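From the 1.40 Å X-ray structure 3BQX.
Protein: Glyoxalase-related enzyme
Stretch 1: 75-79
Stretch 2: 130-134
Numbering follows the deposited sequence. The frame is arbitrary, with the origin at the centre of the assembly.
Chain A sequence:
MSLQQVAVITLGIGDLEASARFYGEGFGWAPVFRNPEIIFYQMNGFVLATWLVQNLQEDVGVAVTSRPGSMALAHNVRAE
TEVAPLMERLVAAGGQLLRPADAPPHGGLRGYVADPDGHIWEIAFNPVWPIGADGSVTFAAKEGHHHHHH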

# COMPACT_ATOMS: atom_id res chain seq x y z
N HIS A 75 -3.98 -5.49 -8.08
CA HIS A 75 -5.12 -6.34 -7.77
C HIS A 75 -4.98 -7.48 -8.76
O HIS A 75 -4.99 -7.25 -9.97
CB HIS A 75 -6.45 -5.61 -7.99
CG HIS A 75 -7.65 -6.47 -7.77
ND1 HIS A 75 -8.31 -7.14 -8.78
CD2 HIS A 75 -8.29 -6.82 -6.62
CE1 HIS A 75 -9.29 -7.86 -8.27
NE2 HIS A 75 -9.30 -7.68 -6.96
N ASN A 76 -4.82 -8.70 -8.26
CA ASN A 76 -4.67 -9.87 -9.11
C ASN A 76 -5.97 -10.65 -9.29
O ASN A 76 -6.67 -10.95 -8.33
CB ASN A 76 -3.59 -10.79 -8.53
CG ASN A 76 -2.18 -10.26 -8.75
OD1 ASN A 76 -1.99 -9.07 -9.03
ND2 ASN A 76 -1.19 -11.13 -8.62
N VAL A 77 -6.28 -10.97 -10.54
CA VAL A 77 -7.51 -11.69 -10.87
C VAL A 77 -7.27 -13.18 -11.10
O VAL A 77 -6.13 -13.61 -11.33
CB VAL A 77 -8.17 -11.07 -12.12
CG1 VAL A 77 -8.47 -9.60 -11.85
CG2 VAL A 77 -7.26 -11.22 -13.33
N ARG A 78 -8.34 -13.97 -11.07
CA ARG A 78 -8.23 -15.42 -11.23
C ARG A 78 -8.22 -15.96 -12.66
O ARG A 78 -8.04 -17.17 -12.86
CB ARG A 78 -9.34 -16.11 -10.43
CG ARG A 78 -9.24 -15.88 -8.92
CD ARG A 78 -10.29 -16.68 -8.17
NE ARG A 78 -10.28 -16.41 -6.73
CZ ARG A 78 -9.34 -16.84 -5.89
NH1 ARG A 78 -8.32 -17.56 -6.33
NH2 ARG A 78 -9.43 -16.54 -4.60
N ALA A 79 -8.38 -15.10 -13.66
CA ALA A 79 -8.36 -15.53 -15.05
C ALA A 79 -8.00 -14.36 -15.96
O ALA A 79 -8.38 -13.23 -15.69
CB ALA A 79 -9.72 -16.11 -15.44
N PRO A 130 -0.14 -17.94 -6.19
CA PRO A 130 -1.42 -18.45 -5.67
C PRO A 130 -2.28 -17.39 -4.97
O PRO A 130 -1.76 -16.54 -4.23
CB PRO A 130 -0.99 -19.56 -4.72
CG PRO A 130 0.30 -20.04 -5.30
CD PRO A 130 0.98 -18.75 -5.68
N ILE A 131 -3.58 -17.45 -5.21
CA ILE A 131 -4.54 -16.55 -4.57
C ILE A 131 -5.45 -17.45 -3.73
O ILE A 131 -6.19 -18.27 -4.27
CB ILE A 131 -5.40 -15.80 -5.61
CG1 ILE A 131 -4.51 -15.00 -6.57
CG2 ILE A 131 -6.38 -14.88 -4.90
CD1 ILE A 131 -5.29 -14.24 -7.64
N GLY A 132 -5.37 -17.29 -2.41
CA GLY A 132 -6.16 -18.11 -1.50
C GLY A 132 -7.66 -17.87 -1.49
O GLY A 132 -8.17 -16.95 -2.14
N ALA A 133 -8.36 -18.70 -0.73
CA ALA A 133 -9.82 -18.61 -0.61
C ALA A 133 -10.31 -17.20 -0.31
O ALA A 133 -11.30 -16.75 -0.89
CB ALA A 133 -10.31 -19.58 0.47
N ASP A 134 -9.64 -16.50 0.60
CA ASP A 134 -10.04 -15.14 0.93
C ASP A 134 -8.97 -14.13 0.58
O ASP A 134 -8.53 -13.35 1.43
CB ASP A 134 -10.40 -15.02 2.42
CG ASP A 134 -11.80 -15.53 2.72
OD1 ASP A 134 -12.05 -16.74 2.51
OD2 ASP A 134 -12.64 -14.71 3.16

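The contact between the two stretches is small, burying 221 Å² in all, and most of it belongs to two residues, Ile131 and Arg78. They lie 53 residues apart in the sequence, and their CA atoms, 7.7 Å apart, mark the closest backbone register. The gap is therefore bridged by side chains.

Ile131 has the larger covered area, 92 Å². Its CA-to-CB bond points toward the first stretch, and the m, t rotamer extends CD1 to the backbone around Asn76 and Val77. There Ile131 CD1 lies 3.6 Å from Asn76 O and 3.9 Å from Asn76 CB, and 3.8 Å from Val77 O. These are van der Waals contacts, and Asn76, whose own CA-to-CB bond points toward the second stretch, contributes its CB methylene to the packing. The CA-to-CB bond of Val77 points away, and the residue takes part through its carbonyl oxygen.

Arg78, with 80 Å² covered, makes the polar part of the contact. Its CA-to-CB bond points sideways, but chi2 and chi3 are both t, so the chain runs out extended and its end comes nearer to the second stretch. The guanidinium donates two hydrogen bonds to successive backbone carbonyls: Arg78 NH1 to Ile131 O at 3.0 Å, nearly linear at 172°, and Arg78 NH2 to Gly132 O at 2.8 Å, more bent at 146°. Gly132 O sits at the edge of the group, near its plane, where an N-H can reach it. Over one face lies Ile131 CG2, 3.5 Å from Arg78 NH2, so that Ile131 meets the arginine both as a carbonyl acceptor and as an aliphatic surface.

Gly132 thus joins the contact through its carbonyl oxygen, while Ala133, its CB directed away, adds little.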